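Predicted protein (Phaeodactylum tricornutum CCAP 1055/1, PDB 5Z5M) probably catalyses the last two steps from urate to (S)-allantoin, hydrolysing 5-hydroxyisourate and then decarboxylating OHCU stereoselectively, in one fusion protein. Local coordinates at residues Gln102-Thr105 with Asp106-Glu110; Gly144-Val147 with Gln148-Pro151. All coordinates share one frame; numbering follows the deposited sequence.

Contact 1: Gln102-Thr105 with Asp106-Glu110; sequences QSLT and DAELE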
loop_
_atom_site.group_PDB
_atom_site.type_symbol
_atom_site.label_atom_id
_atom_site.label_comp_id
_atom_site.label_asym_id
_atom_site.label_seq_id
_atom_site.Cartn_x
_atom_site.Cartn_y
_atom_site.Cartn_z
ATOM N N GLN A 102 28.420 4.910 27.124
ATOM C CA GLN A 102 27.071 5.250 27.559
ATOM C C GLN A 102 26.457 4.136 28.412
ATOM O O GLN A 102 27.044 3.718 29.409
ATOM C CB GLN A 102 26.185 5.554 26.349
ATOM C CG GLN A 102 26.648 4.892 25.061
ATOM C CD GLN A 102 25.768 5.242 23.880
ATOM O OE1 GLN A 102 24.695 5.823 24.041
ATOM N NE2 GLN A 102 26.222 4.895 22.682
ATOM N N SER A 103 25.282 3.653 28.017
ATOM C CA SER A 103 24.534 2.695 28.831
ATOM C C SER A 103 24.854 1.239 28.492
ATOM O O SER A 103 24.088 0.338 28.835
ATOM C CB SER A 103 23.028 2.935 28.678
ATOM O OG SER A 103 22.602 2.709 27.344
ATOM N N LEU A 104 25.980 1.010 27.823
ATOM C CA LEU A 104 26.381 -0.341 27.447
ATOM C C LEU A 104 26.755 -1.178 28.665
ATOM O O LEU A 104 27.419 -0.697 29.577
ATOM C CB LEU A 104 27.561 -0.300 26.473
ATOM C CG LEU A 104 27.286 0.127 25.030
ATOM C CD1 LEU A 104 28.573 0.109 24.216
ATOM C CD2 LEU A 104 26.238 -0.769 24.398
ATOM N N THR A 105 26.318 -2.432 28.681
ATOM C CA THR A 105 26.758 -3.370 29.709
ATOM C C THR A 105 28.204 -3.781 29.434
ATOM O O THR A 105 28.773 -3.415 28.408
ATOM C CB THR A 105 25.866 -4.623 29.761
ATOM O OG1 THR A 105 25.932 -5.308 28.504
ATOM C CG2 THR A 105 24.418 -4.247 30.059
ATOM N N ASP A 106 28.804 -4.538 30.344
ATOM C CA ASP A 106 30.170 -4.994 30.128
ATOM C C ASP A 106 30.261 -5.924 28.923
ATOM O O ASP A 106 31.198 -5.828 28.133
ATOM C CB ASP A 106 30.716 -5.685 31.374
ATOM C CG ASP A 106 31.600 -4.772 32.198
ATOM O OD1 ASP A 106 31.310 -3.559 32.254
ATOM O OD2 ASP A 106 32.593 -5.263 32.777
ATOM N N ALA A 107 29.282 -6.814 28.780
ATOM C CA ALA A 107 29.234 -7.697 27.617
ATOM C C ALA A 107 29.057 -6.900 26.320
ATOM O O ALA A 107 29.736 -7.156 25.323
ATOM C CB ALA A 107 28.121 -8.708 27.770
ATOM N N GLU A 108 28.144 -5.934 26.342
ATOM C CA GLU A 108 27.880 -5.095 25.175
ATOM C C GLU A 108 29.096 -4.251 24.812
ATOM O O GLU A 108 29.382 -4.022 23.637
ATOM C CB GLU A 108 26.667 -4.189 25.424
ATOM C CG GLU A 108 25.326 -4.897 25.318
ATOM C CD GLU A 108 24.159 -4.038 25.790
ATOM O OE1 GLU A 108 24.378 -3.106 26.595
ATOM O OE2 GLU A 108 23.017 -4.295 25.347
ATOM N N LEU A 109 29.813 -3.786 25.825
ATOM C CA LEU A 109 30.980 -2.945 25.586
ATOM C C LEU A 109 32.086 -3.752 24.909
ATOM O O LEU A 109 32.776 -3.253 24.017
ATOM C CB LEU A 109 31.478 -2.336 26.897
ATOM C CG LEU A 109 32.496 -1.204 26.772
ATOM C CD1 LEU A 109 31.924 -0.062 25.943
ATOM C CD2 LEU A 109 32.922 -0.713 28.145
ATOM N N GLU A 110 32.250 -5.003 25.334
ATOM C CA GLU A 110 33.242 -5.878 24.714
ATOM C C GLU A 110 32.856 -6.209 23.277
ATOM O O GLU A 110 33.713 -6.245 22.388
ATOM C CB GLU A 110 33.415 -7.167 25.525
ATOM C CG GLU A 110 34.183 -6.967 26.817
ATOM C CD GLU A 110 35.563 -6.367 26.588
ATOM O OE1 GLU A 110 36.386 -6.995 25.882
ATOM O OE2 GLU A 110 35.824 -5.266 27.115
#
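Thr105 and Glu108 close a capping box at the start of helix 106-123, each side chain serving the other residue's backbone N-H. Glu108 N donates to Thr105 OG1 at 3.2 Å, and in return Thr105 N gives Glu108 OE1 a nearly straight bond of 2.9 Å, with an N-H...O angle of 173°. The carboxylate oxygen is met on its anti side, 17° out of the plane of the group. A weak bond from Thr105 OG1 to the same OE1 ties the two side chains together directly. Threonine suits the N-cap because its hydroxyl sits on a short branch; here OG1 stands between the backbone N and the carbonyl carbon (chi1 61°), which turns it over the first turn of the helix. Glutamate suits the third helical position because its longer chain, extended beyond CG, can fold back to the N-cap amide. The first regular helical bond follows, Leu109 N to Thr105 O at 2.8 Å.

Next to this polar box lies a compact apolar patch. Leu104 CD2 rests on Glu108 CB at 3.6 Å, while its other methyl, CD1, touches Leu109 CD1 at 3.8 Å, the two leucines crossing at about a right angle. Leu104 and Glu108 also lean on Leu140 of helix 136-146. On the solvent side the fit is looser: the Ala107 side chain, a single methyl, comes no nearer than 4.1 Å (CB to Thr105 OG1), and the Asp106 side chain starts away from the preceding residues, its CB alone touching Thr105.

Lys136 forms a salt bridge with Glu108 OE1 and a hydrogen bond with Ser103 O. With Lys136, the Thr105 N-H and the weak hydroxyl bond all directed at OE1, the Glu108 carboxylate is likely to stay ionised, and would probably interact favourably with the positive N-terminal end of the helix dipole.

Contact 2: Gly144-Val147 with Gln148-Pro151; sequences GGRV and QHTP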
loop_
_atom_site.group_PDB
_atom_site.type_symbol
_atom_site.label_atom_id
_atom_site.label_comp_id
_atom_site.label_asym_id
_atom_site.label_seq_id
_atom_site.Cartn_x
_atom_site.Cartn_y
_atom_site.Cartn_z
ATOM N N GLY A 144 26.963 -4.484 13.902
ATOM C CA GLY A 144 26.774 -5.914 13.740
ATOM C C GLY A 144 26.466 -6.300 12.308
ATOM O O GLY A 144 26.910 -7.342 11.824
ATOM N N GLY A 145 25.708 -5.450 11.623
ATOM C CA GLY A 145 25.326 -5.721 10.251
ATOM C C GLY A 145 26.412 -5.350 9.257
ATOM O O GLY A 145 26.784 -6.150 8.403
ATOM N N ARG A 146 26.933 -4.135 9.378
ATOM C CA ARG A 146 27.860 -3.605 8.384
ATOM C C ARG A 146 29.245 -4.255 8.446
ATOM O O ARG A 146 30.029 -4.153 7.504
ATOM C CB ARG A 146 27.960 -2.083 8.538
ATOM C CG ARG A 146 26.716 -1.359 8.005
ATOM C CD ARG A 146 26.641 0.103 8.430
ATOM N NE ARG A 146 27.861 0.843 8.126
ATOM C CZ ARG A 146 28.112 2.073 8.560
ATOM N NH1 ARG A 146 27.214 2.714 9.302
ATOM N NH2 ARG A 146 29.256 2.669 8.247
ATOM N N VAL A 147 29.543 -4.958 9.531
ATOM C CA VAL A 147 30.823 -5.655 9.598
ATOM C C VAL A 147 30.792 -6.877 8.675
ATOM O O VAL A 147 31.837 -7.429 8.332
ATOM C CB VAL A 147 31.172 -6.066 11.041
ATOM C CG1 VAL A 147 30.279 -7.211 11.502
ATOM C CG2 VAL A 147 32.641 -6.440 11.156
ATOM N N GLN A 148 29.594 -7.271 8.245
ATOM C CA GLN A 148 29.438 -8.404 7.331
ATOM C C GLN A 148 29.515 -7.989 5.855
ATOM O O GLN A 148 29.487 -8.834 4.958
ATOM C CB GLN A 148 28.110 -9.121 7.593
ATOM C CG GLN A 148 27.896 -9.526 9.043
ATOM C CD GLN A 148 26.558 -10.213 9.260
ATOM O OE1 GLN A 148 26.178 -11.114 8.511
ATOM N NE2 GLN A 148 25.829 -9.776 10.278
ATOM N N HIS A 149 29.624 -6.689 5.603
ATOM C CA HIS A 149 29.667 -6.185 4.234
ATOM C C HIS A 149 31.079 -6.146 3.662
ATOM O O HIS A 149 32.061 -6.163 4.401
ATOM C CB HIS A 149 29.057 -4.782 4.162
ATOM C CG HIS A 149 27.605 -4.735 4.513
ATOM N ND1 HIS A 149 26.921 -3.553 4.691
ATOM C CD2 HIS A 149 26.705 -5.727 4.719
ATOM C CE1 HIS A 149 25.661 -3.817 4.991
ATOM N NE2 HIS A 149 25.505 -5.130 5.013
ATOM N N THR A 150 31.165 -6.079 2.335
ATOM C CA THR A 150 32.436 -5.900 1.639
ATOM C C THR A 150 32.978 -4.485 1.848
ATOM O O THR A 150 32.211 -3.561 2.130
ATOM C CB THR A 150 32.282 -6.160 0.128
ATOM O OG1 THR A 150 31.505 -5.109 -0.457
ATOM C CG2 THR A 150 31.599 -7.497 -0.121
ATOM N N PRO A 151 34.300 -4.305 1.704
ATOM C CA PRO A 151 34.849 -2.956 1.873
ATOM C C PRO A 151 34.310 -1.956 0.846
ATOM O O PRO A 151 34.156 -0.786 1.187
ATOM C CB PRO A 151 36.356 -3.167 1.696
ATOM C CG PRO A 151 36.579 -4.602 2.043
ATOM C CD PRO A 151 35.360 -5.315 1.538
#
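Gln148 folds back along the last turn of helix 136-146 and meets two of its carbonyl groups. Its backbone N donates to Gly145 O at 3.0 Å, and its side-chain NE2 reaches Gly144 O at 3.1 Å in an almost straight bond (172°). That acceptor lies close to the plane of the Gln148 amide, so the N-H points well even though it approaches tilted from the plane of the glycine carbonyl. CG, anti to the carbonyl carbon (chi1 -53°), passes 3.6 Å from Gly145 O, and the chain extends beyond it to Gly144 O. Glutamine suits this place because its amide can supply the donor that the ending helix lacks for Gly144 O.

His149 comes next and completes a type I beta turn from Arg146, its N donating to Arg146 O at 3.2 Å. The imidazole lies against the helix end with Arg146 CA over one face, a CH-pi contact 4.0 Å from the ring centroid, and Gly145 O above the same face near the rim. ND1 is hydrogen-bonded to Glu154, whose other oxygen forms a salt bridge with Arg146 NE. An alanine at His149 would remove this ring and is likely to uncover the Arg146 backbone while leaving Glu154 without one of its partners.

Thr150 then turns to the next helix as its N-cap, OG1 accepting from Gln153 N, and Pro151 opens that helix, where no N-H is needed. The chemistry thus implies a braced junction: main-chain bonds set the turn, and the shared carboxylate of Glu154 couples both its ends to helix 151-173.

Contacts 1 and 2 lie in series within the OHCU decarboxylase part of the chain, one at the start of helix 106-123 and the other at the end of helix 136-146. Their centres are 21 Å apart and their nearest atoms about 10 Å, so they do not touch; the two helices join them. Helix 136-146 offers Lys136 and Leu140 to contact 1, while helix 106-123 offers Leu115 and Ala118 to Val147 of contact 2. Contact 1 meets no other chain of the assembly, whereas Arg146 and His149 in contact 2 pack on Ala254 and Lys256 of the second subunit, and Thr150 packs on Asn61 of the third subunit.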